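Local coordinates for 2-Cys Peroxiredoxin (Plasmodium vivax SaI-1, PDB 2I81), which probably reduces hydrogen peroxide and organic hydroperoxides through a reactive cysteine, as in other 2-Cys peroxiredoxins, and is captured here in its reduced form, at residues S93-S96 / K97-L101; R166-D169 / E170-I174. All coordinates share one frame; numbering follows the deposited sequence.

Contact 1 of 2, residues S93-S96 / K97-L101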
loop_
_atom_site.group_PDB
_atom_site.type_symbol
_atom_site.label_atom_id
_atom_site.label_comp_id
_atom_site.label_asym_id
_atom_site.label_seq_id
_atom_site.Cartn_x
_atom_site.Cartn_y
_atom_site.Cartn_z
ATOM N N SER A 93 -28.194 23.894 -11.651
ATOM C CA SER A 93 -28.342 22.626 -12.353
ATOM C C SER A 93 -27.076 22.298 -13.134
ATOM O O SER A 93 -26.186 23.139 -13.286
ATOM C CB SER A 93 -29.558 22.645 -13.284
ATOM O OG SER A 93 -29.302 23.386 -14.462
ATOM N N VAL A 94 -27.015 21.066 -13.630
ATOM C CA VAL A 94 -25.895 20.585 -14.435
ATOM C C VAL A 94 -25.853 21.241 -15.825
ATOM O O VAL A 94 -24.801 21.263 -16.475
ATOM C CB VAL A 94 -25.924 19.036 -14.555
ATOM C CG1 VAL A 94 -24.825 18.532 -15.476
ATOM C CG2 VAL A 94 -25.791 18.389 -13.179
ATOM N N ASP A 95 -26.986 21.788 -16.266
ATOM C CA ASP A 95 -27.086 22.441 -17.576
ATOM C C ASP A 95 -26.114 23.607 -17.725
ATOM O O ASP A 95 -25.717 24.230 -16.737
ATOM C CB ASP A 95 -28.510 22.942 -17.821
ATOM C CG ASP A 95 -29.540 21.839 -17.727
ATOM O OD1 ASP A 95 -29.635 21.021 -18.668
ATOM O OD2 ASP A 95 -30.259 21.792 -16.708
ATOM N N SER A 96 -25.741 23.895 -18.969
ATOM C CA SER A 96 -24.882 25.032 -19.281
ATOM C C SER A 96 -25.639 26.348 -19.131
ATOM O O SER A 96 -26.873 26.366 -19.094
ATOM C CB SER A 96 -24.333 24.907 -20.702
ATOM O OG SER A 96 -25.388 24.906 -21.658
ATOM N N LYS A 97 -24.889 27.444 -19.048
ATOM C CA LYS A 97 -25.464 28.787 -18.950
ATOM C C LYS A 97 -26.239 29.181 -20.211
ATOM O O LYS A 97 -27.170 29.986 -20.146
ATOM C CB LYS A 97 -24.374 29.822 -18.640
ATOM C CG LYS A 97 -23.286 29.940 -19.702
ATOM C CD LYS A 97 -22.226 30.953 -19.314
ATOM C CE LYS A 97 -21.188 31.097 -20.415
ATOM N NZ LYS A 97 -20.037 31.938 -19.985
ATOM N N TYR A 98 -25.851 28.611 -21.352
ATOM C CA TYR A 98 -26.553 28.846 -22.612
ATOM C C TYR A 98 -27.917 28.166 -22.621
ATOM O O TYR A 98 -28.873 28.688 -23.200
ATOM C CB TYR A 98 -25.715 28.380 -23.804
ATOM C CG TYR A 98 -24.398 29.106 -23.929
ATOM C CD1 TYR A 98 -23.203 28.485 -23.572
ATOM C CD2 TYR A 98 -24.348 30.423 -24.390
ATOM C CE1 TYR A 98 -21.988 29.152 -23.681
ATOM C CE2 TYR A 98 -23.138 31.098 -24.500
ATOM C CZ TYR A 98 -21.963 30.458 -24.144
ATOM O OH TYR A 98 -20.764 31.121 -24.252
ATOM N N THR A 99 -27.996 27.004 -21.976
ATOM C CA THR A 99 -29.260 26.290 -21.817
ATOM C C THR A 99 -30.204 27.050 -20.878
ATOM O O THR A 99 -31.419 27.058 -21.092
ATOM C CB THR A 99 -29.036 24.833 -21.340
ATOM O OG1 THR A 99 -28.220 24.140 -22.297
ATOM C CG2 THR A 99 -30.360 24.088 -21.201
ATOM N N HIS A 100 -29.641 27.696 -19.855
ATOM C CA HIS A 100 -30.426 28.531 -18.942
ATOM C C HIS A 100 -31.062 29.718 -19.652
ATOM O O HIS A 100 -32.262 29.958 -19.513
ATOM C CB HIS A 100 -29.571 29.051 -17.787
ATOM C CG HIS A 100 -29.169 28.002 -16.801
ATOM N ND1 HIS A 100 -29.826 26.797 -16.680
ATOM C CD2 HIS A 100 -28.192 27.995 -15.863
ATOM C CE1 HIS A 100 -29.256 26.083 -15.725
ATOM N NE2 HIS A 100 -28.265 26.789 -15.211
ATOM N N LEU A 101 -30.247 30.459 -20.404
ATOM C CA LEU A 101 -30.705 31.650 -21.118
ATOM C C LEU A 101 -31.820 31.316 -22.106
ATOM O O LEU A 101 -32.794 32.064 -22.231
ATOM C CB LEU A 101 -29.533 32.336 -21.835
ATOM C CG LEU A 101 -29.788 33.627 -22.626
ATOM C CD1 LEU A 101 -30.353 34.731 -21.744
ATOM C CD2 LEU A 101 -28.510 34.091 -23.306
#

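Contact 2 of 2, residues R166-D169 / E170-I174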
loop_
_atom_site.group_PDB
_atom_site.type_symbol
_atom_site.label_atom_id
_atom_site.label_comp_id
_atom_site.label_asym_id
_atom_site.label_seq_id
_atom_site.Cartn_x
_atom_site.Cartn_y
_atom_site.Cartn_z
ATOM N N ARG A 166 -40.831 20.981 -3.968
ATOM C CA ARG A 166 -40.746 21.499 -2.599
ATOM C C ARG A 166 -41.586 22.746 -2.313
ATOM O O ARG A 166 -42.177 23.347 -3.216
ATOM C CB ARG A 166 -39.294 21.690 -2.123
ATOM C CG ARG A 166 -38.321 22.263 -3.136
ATOM C CD ARG A 166 -37.357 21.186 -3.598
ATOM N NE ARG A 166 -35.985 21.684 -3.672
ATOM C CZ ARG A 166 -35.385 22.101 -4.783
ATOM N NH1 ARG A 166 -34.133 22.533 -4.731
ATOM N NH2 ARG A 166 -36.024 22.087 -5.946
ATOM N N SER A 167 -41.626 23.109 -1.032
ATOM C CA SER A 167 -42.452 24.200 -0.535
ATOM C C SER A 167 -41.627 25.444 -0.229
ATOM O O SER A 167 -40.613 25.373 0.472
ATOM C CB SER A 167 -43.209 23.753 0.719
ATOM O OG SER A 167 -44.013 24.798 1.237
ATOM N N VAL A 168 -42.071 26.582 -0.757
ATOM C CA VAL A 168 -41.418 27.863 -0.487
ATOM C C VAL A 168 -41.799 28.439 0.886
ATOM O O VAL A 168 -40.969 29.078 1.538
ATOM C CB VAL A 168 -41.600 28.899 -1.654
ATOM C CG1 VAL A 168 -43.084 29.041 -2.042
ATOM C CG2 VAL A 168 -41.002 30.277 -1.272
ATOM N N ASP A 169 -43.035 28.205 1.330
ATOM C CA ASP A 169 -43.458 28.632 2.671
ATOM C C ASP A 169 -42.575 27.995 3.741
ATOM O O ASP A 169 -42.294 28.612 4.775
ATOM C CB ASP A 169 -44.927 28.279 2.935
ATOM C CG ASP A 169 -45.879 28.974 1.976
ATOM O OD1 ASP A 169 -45.887 30.223 1.931
ATOM O OD2 ASP A 169 -46.632 28.266 1.274
ATOM N N GLU A 170 -42.135 26.764 3.473
ATOM C CA GLU A 170 -41.297 26.022 4.410
ATOM C C GLU A 170 -39.860 26.532 4.543
ATOM O O GLU A 170 -39.389 26.686 5.669
ATOM C CB GLU A 170 -41.338 24.512 4.147
ATOM C CG GLU A 170 -40.557 23.675 5.172
ATOM C CD GLU A 170 -41.018 23.868 6.619
ATOM O OE1 GLU A 170 -40.163 23.725 7.525
ATOM O OE2 GLU A 170 -42.220 24.156 6.858
ATOM N N ILE A 171 -39.151 26.810 3.462
ATOM C CA ILE A 171 -37.813 27.373 3.633
ATOM C C ILE A 171 -37.827 28.735 4.207
ATOM O O ILE A 171 -36.907 29.130 4.847
ATOM C CB ILE A 171 -36.870 27.456 2.389
ATOM C CG1 ILE A 171 -37.564 27.330 1.085
ATOM C CG2 ILE A 171 -35.537 26.791 2.597
ATOM C CD1 ILE A 171 -37.754 28.557 0.457
ATOM N N LEU A 172 -38.856 29.475 3.910
ATOM C CA LEU A 172 -39.021 30.756 4.500
ATOM C C LEU A 172 -39.215 30.696 5.994
ATOM O O LEU A 172 -38.620 31.443 6.700
ATOM C CB LEU A 172 -40.151 31.482 3.823
ATOM C CG LEU A 172 -39.994 32.594 2.808
ATOM C CD1 LEU A 172 -38.672 33.046 2.439
ATOM C CD2 LEU A 172 -40.805 32.333 1.653
ATOM N N ARG A 173 -40.031 29.769 6.455
ATOM C CA ARG A 173 -40.211 29.498 7.883
ATOM C C ARG A 173 -38.885 29.080 8.519
ATOM O O ARG A 173 -38.559 29.508 9.630
ATOM C CB ARG A 173 -41.269 28.411 8.102
ATOM C CG ARG A 173 -41.669 28.217 9.562
ATOM C CD ARG A 173 -42.419 26.908 9.792
ATOM N NE ARG A 173 -41.553 25.733 9.675
ATOM C CZ ARG A 173 -40.811 25.228 10.660
ATOM N NH1 ARG A 173 -40.808 25.790 11.865
ATOM N NH2 ARG A 173 -40.064 24.155 10.437
ATOM N N ILE A 174 -38.133 28.243 7.802
ATOM C CA ILE A 174 -36.800 27.801 8.224
ATOM C C ILE A 174 -35.853 28.994 8.373
ATOM O O ILE A 174 -35.160 29.119 9.386
ATOM C CB ILE A 174 -36.209 26.745 7.235
ATOM C CG1 ILE A 174 -37.004 25.428 7.279
ATOM C CG2 ILE A 174 -34.723 26.497 7.497
ATOM C CD1 ILE A 174 -37.021 24.706 8.631
#

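Contact 1 of 2, residues S93-S96 / K97-L101
The hydroxyl of S96 stands between its own backbone N and carbonyl carbon (chi1 61°). That of T99 lies beside its backbone N (chi1 -59°). These two torsions bring S96 OG and T99 OG1 to 3.0 Å, a hydrogen bond whose donor could be either. The site is a helix N-cap. S96 sits just ahead of helix 97-104, where strand 87-93 of the peroxiredoxin thioredoxin-like fold turns into it. S96 O accepts H100 N at 3.2 Å and takes a second, weak bond from T99 N. The same oxygen lies over one face of the H100 ring, toward its rim. S93 OG approaches that ring in plane at its edge. Across the turn, D95 CB touches T99 CG2 at 4.0 Å, and the two side chains cross at about a right angle. H100 ND1 hydrogen-bonds D63 OD2 and H100 NE2 hydrogen-bonds L121 O, which would fix the ring's rotation. T99 packs on T99 of a second subunit, and Y98 meets F66 there, so the cap lies at a subunit interface. D95 OD2 also takes a hydrogen bond from the backbone N of D63. It accepts S93 OG at 2.9 Å on its anti lone pair, the one turned away from OD1.

Contact 2 of 2, residues R166-D169 / E170-I174
The guanidinium of R173, whose backbone N bonds D169 O one turn back at 3.0 Å, meets the flat carboxylate of E170 at its edge. E170 CD lies in the guanidinium plane. The grip is side-on, through NE and NH2, and both nitrogens reach the same oxygen. R173 NH2 to E170 OE1 is the shorter bond at 2.9 Å, on the syn lone pair. R173 NE reaches E170 OE1 at 3.3 Å, 28° out of the carboxylate plane. A further bond from R173 NE to E170 OE2 is weak. Bends make the pairing possible: the E170 chain folds at chi2 (58°) and the R173 chain at chi3 (71°). The remaining nitrogen, R173 NH1, bonds W192 O. NH2 also makes a weak bond to G165 O of the fourth subunit, so the salt bridge sits at a subunit interface.

Apolar side chains meet on another part of the turn. V168 and L172 lie side by side and point the same way, with V168 CG2 3.6 Å from L172 CD2. The I171 side chain crosses V168 at a slant, and its CD1 is 4.1 Å from V168 CG2. F82 of helix 79-84 touches all three residues. L172 N donates to V168 O at 3.2 Å. S167 holds the N-cap position, with its OG 3.5 Å from E170 N. This is the first turn of an alpha helix, with bonds four residues apart and an acid-base pair three apart. It opens helix 168-184, the long helix that follows the last sheet strand of the thioredoxin-like fold.

In the fold
Along the chain, contact 1 comes first and closes before contact 2 opens. They neither nest nor cross. Each is local and closes only a turn at the start of a helix. Contact 1 follows strand 87-93 and begins helix 97-104, the helix of a beta-alpha-beta crossover that returns to the parallel neighbour strand 119-122. The chain then adds strands 140-148 and 154-160 to the sheet. Contact 2 comes next and starts helix 168-184, which packs against helix 79-84 and strand 140-148. The two contacts lie on opposite sides of the chain's centre, with their own centres 25 Å apart. In the ten-chain assembly, contact 1 meets the second subunit, and its L101 also reaches the third; contact 2 meets the fourth.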